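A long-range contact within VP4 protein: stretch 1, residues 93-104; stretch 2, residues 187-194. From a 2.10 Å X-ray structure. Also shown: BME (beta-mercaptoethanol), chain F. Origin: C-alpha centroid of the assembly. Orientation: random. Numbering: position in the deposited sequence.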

# COMPACT_ATOMS: atom_id res chain seq x y z
N ASP A 93 15.56 -6.36 1.36
CA ASP A 93 16.60 -5.37 1.57
C ASP A 93 16.76 -4.53 0.28
O ASP A 93 17.13 -3.38 0.34
CB ASP A 93 17.91 -6.07 1.86
CG ASP A 93 18.05 -6.46 3.33
OD1 ASP A 93 17.18 -6.11 4.18
OD2 ASP A 93 19.09 -7.12 3.62
N ASN A 94 16.45 -5.12 -0.87
CA ASN A 94 16.47 -4.40 -2.11
C ASN A 94 15.13 -3.75 -2.36
O ASN A 94 14.16 -4.41 -2.68
CB ASN A 94 16.98 -5.26 -3.28
CG ASN A 94 18.53 -5.31 -3.31
OD1 ASN A 94 19.15 -4.81 -4.25
ND2 ASN A 94 19.15 -5.83 -2.25
N GLN A 95 15.12 -2.42 -2.21
CA GLN A 95 13.85 -1.70 -2.15
C GLN A 95 13.76 -0.64 -3.28
O GLN A 95 14.67 0.14 -3.48
CB GLN A 95 13.74 -1.02 -0.83
CG GLN A 95 13.71 -2.02 0.30
CD GLN A 95 13.47 -1.39 1.67
OE1 GLN A 95 13.22 -0.17 1.79
NE2 GLN A 95 13.59 -2.21 2.72
N PRO A 96 12.67 -0.65 -4.02
CA PRO A 96 12.51 0.38 -5.06
C PRO A 96 11.99 1.72 -4.47
O PRO A 96 11.34 1.80 -3.41
CB PRO A 96 11.46 -0.21 -5.97
CG PRO A 96 10.56 -1.00 -5.02
CD PRO A 96 11.53 -1.61 -3.98
N GLN A 97 12.28 2.79 -5.19
CA GLN A 97 11.78 4.13 -4.83
C GLN A 97 10.27 4.12 -4.99
O GLN A 97 9.73 3.55 -5.98
CB GLN A 97 12.45 5.18 -5.71
CG GLN A 97 11.94 6.59 -5.39
CD GLN A 97 12.56 7.70 -6.27
OE1 GLN A 97 13.42 7.45 -7.08
NE2 GLN A 97 12.13 8.92 -6.06
N LEU A 98 9.57 4.66 -4.00
CA LEU A 98 8.14 4.73 -4.06
C LEU A 98 7.70 6.05 -4.68
O LEU A 98 8.17 7.10 -4.28
CB LEU A 98 7.56 4.69 -2.64
CG LEU A 98 6.05 4.80 -2.57
CD1 LEU A 98 5.32 3.47 -3.12
CD2 LEU A 98 5.69 5.04 -1.14
N ALA A 99 6.80 5.99 -5.65
CA ALA A 99 6.36 7.17 -6.41
C ALA A 99 4.87 7.25 -6.46
O ALA A 99 4.20 6.22 -6.42
CB ALA A 99 6.95 7.14 -7.86
N PHE A 100 4.34 8.48 -6.54
CA PHE A 100 2.92 8.80 -6.78
C PHE A 100 2.07 8.55 -5.54
O PHE A 100 2.61 8.41 -4.45
CB PHE A 100 2.42 8.08 -8.03
CG PHE A 100 3.46 8.04 -9.17
CD1 PHE A 100 4.47 9.01 -9.28
CD2 PHE A 100 3.42 7.03 -10.11
CE1 PHE A 100 5.45 8.95 -10.35
CE2 PHE A 100 4.35 6.97 -11.17
CZ PHE A 100 5.38 7.92 -11.29
N ASN A 101 0.75 8.52 -5.67
CA ASN A 101 -0.08 8.69 -4.50
C ASN A 101 -1.15 7.61 -4.37
O ASN A 101 -2.05 7.69 -3.53
CB ASN A 101 -0.71 10.12 -4.51
CG ASN A 101 0.28 11.17 -4.03
OD1 ASN A 101 1.19 11.52 -4.76
ND2 ASN A 101 0.13 11.67 -2.75
N SER A 102 -1.04 6.57 -5.20
CA SER A 102 -1.98 5.47 -5.15
C SER A 102 -1.90 4.53 -3.88
O SER A 102 -2.70 3.60 -3.74
CB SER A 102 -1.81 4.66 -6.42
OG SER A 102 -0.57 3.91 -6.28
N TRP A 103 -0.96 4.80 -2.97
CA TRP A 103 -0.78 4.11 -1.66
C TRP A 103 -1.72 4.74 -0.61
O TRP A 103 -1.90 4.21 0.49
CB TRP A 103 0.68 4.25 -1.16
CG TRP A 103 1.14 5.69 -1.16
CD1 TRP A 103 1.80 6.36 -2.16
CD2 TRP A 103 0.95 6.63 -0.11
NE1 TRP A 103 2.04 7.64 -1.79
CE2 TRP A 103 1.50 7.85 -0.54
CE3 TRP A 103 0.34 6.56 1.18
CZ2 TRP A 103 1.48 9.03 0.28
CZ3 TRP A 103 0.32 7.73 2.00
CH2 TRP A 103 0.85 8.96 1.52
N GLU A 104 -2.33 5.88 -0.94
CA GLU A 104 -3.08 6.64 0.10
C GLU A 104 -4.33 5.95 0.61
O GLU A 104 -4.64 6.09 1.79
CB GLU A 104 -3.47 8.04 -0.41
CG GLU A 104 -2.26 8.89 -0.76
CD GLU A 104 -2.65 10.31 -1.24
OE1 GLU A 104 -3.75 10.46 -1.85
OE2 GLU A 104 -1.83 11.27 -1.02
C1 BME F . 9.34 -5.01 -3.50
C2 BME F . 7.99 -4.81 -4.24
O1 BME F . 10.52 -5.04 -4.34
S2 BME F . 6.99 -6.38 -4.08
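Stretch 2 187-194: SGKNVAQA

Stretch 2 runs beside stretch 1 in the same direction, largely extended, apart from Lys189, and forming a short parallel β ladder at residues 192-193; it ends in a covalent bond between the carbonyl carbon of Ala194 and the side chain of Ser102. Together the two segments bury 692 Å² of surface.

The approach begins at Ser187, which lies close to the bound beta-mercaptoethanol, a probable component of the crystallisation liquor, with Ser187 CB 2.9 Å from BME O1. Gly188 is extended (phi/psi -145/167); Gly188 N donates a hydrogen bond to the same BME O1 at 3.1 Å, while Gly188 O sits 3.4 Å from Pro96 CD. Lys189 then breaks the extended run, with phi/psi of -108/-1. Lys189 CA is 4.6 Å from Pro96 CA. Its CB, however, points away from stretch 1, and its poorly ordered side chain makes only a loose approach, Lys189 CD to Asn94 OD1 at 4.1 Å. From Asn190 the chain is extended again. Asn190 also directs its CB away, so its contact is made by the backbone: Asn190 O packs 3.0 Å from Pro96 CB.

Val191 CG1 lies 3.7 Å from Ala99 CB, an apolar contact. Ala192 pairs with Leu98, Ala192 CA and Leu98 CA being 5.0 Å apart, and uses both of its backbone polar groups: Ala192 N donates to Gln97 O at 2.6 Å, and Ala192 O accepts from Ala99 N at 2.9 Å. Bonding to the residues flanking Leu98 is the hallmark of a parallel bridge. The Ala192 side chain, on the same sheet face as that of Leu98, packs with Ala192 CB 3.9 Å from Pro96 CG.

Gln193 pairs with Ala99, again with 5.0 Å between Gln193 CA and Ala99 CA, and both side chains project from the other face. There Gln193 CB lies 3.4 Å from Phe100 CE2.

Ala194 has the largest covered area of any residue in either stretch. Ala194 N continues the ladder's bonding by donating to Ala99 O at 3.1 Å, and Ala194 CB packs against Leu98 CD1 at 3.7 Å and against the edge of the Trp103 ring, with Trp103 CD1 at 4.0 Å. Ala194 O lies at the edge of the Phe100 ring, 3.3 Å from Phe100 CB, and accepts a weak hydrogen bond from Ser102 N at 3.2 Å. Ser102 OG is bonded to Ala194 C at 1.3 Å, an ester linkage that fixes the end of stretch 2 at the type I turn spanning Asn101 to Glu104.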

# COMPACT_ATOMS: atom_id res chain seq x y z
N SER A 187 9.87 -8.78 -6.49
CA SER A 187 10.48 -7.51 -6.13
C SER A 187 11.14 -6.86 -7.35
O SER A 187 11.38 -7.52 -8.35
CB SER A 187 11.48 -7.70 -5.00
OG SER A 187 12.35 -8.79 -5.28
N GLY A 188 11.42 -5.57 -7.26
CA GLY A 188 12.19 -4.90 -8.29
C GLY A 188 13.08 -3.84 -7.69
O GLY A 188 12.93 -3.44 -6.53
N LYS A 189 14.00 -3.36 -8.50
CA LYS A 189 14.83 -2.27 -8.03
C LYS A 189 14.40 -0.99 -8.77
O LYS A 189 14.96 0.11 -8.54
CB LYS A 189 16.30 -2.62 -8.27
CG LYS A 189 17.28 -1.80 -7.47
CD LYS A 189 18.67 -2.45 -7.52
CE LYS A 189 19.74 -1.40 -7.62
NZ LYS A 189 21.10 -2.03 -7.67
N ASN A 190 13.40 -1.12 -9.66
CA ASN A 190 13.03 -0.04 -10.58
C ASN A 190 12.03 0.79 -9.80
O ASN A 190 11.38 0.23 -8.95
CB ASN A 190 12.35 -0.62 -11.85
CG ASN A 190 12.85 -2.07 -12.22
OD1 ASN A 190 12.38 -3.13 -11.66
ND2 ASN A 190 13.73 -2.11 -13.23
N VAL A 191 11.87 2.07 -10.07
CA VAL A 191 10.79 2.86 -9.42
C VAL A 191 9.41 2.17 -9.25
O VAL A 191 8.84 1.67 -10.23
CB VAL A 191 10.63 4.24 -10.14
CG1 VAL A 191 9.42 5.03 -9.58
CG2 VAL A 191 12.02 5.04 -10.14
N ALA A 192 8.86 2.14 -8.03
CA ALA A 192 7.54 1.53 -7.82
C ALA A 192 6.49 2.59 -7.89
O ALA A 192 6.50 3.54 -7.10
CB ALA A 192 7.44 0.79 -6.43
N GLN A 193 5.58 2.42 -8.85
CA GLN A 193 4.49 3.39 -9.10
C GLN A 193 3.23 2.89 -8.41
O GLN A 193 2.61 1.90 -8.86
CB GLN A 193 4.25 3.60 -10.63
CG GLN A 193 5.59 3.70 -11.40
CD GLN A 193 5.45 3.85 -12.91
OE1 GLN A 193 4.43 4.35 -13.43
NE2 GLN A 193 6.49 3.45 -13.63
N ALA A 194 2.86 3.61 -7.35
CA ALA A 194 1.72 3.28 -6.49
C ALA A 194 0.59 4.23 -6.85
O ALA A 194 0.81 5.24 -7.51
CB ALA A 194 2.10 3.56 -5.01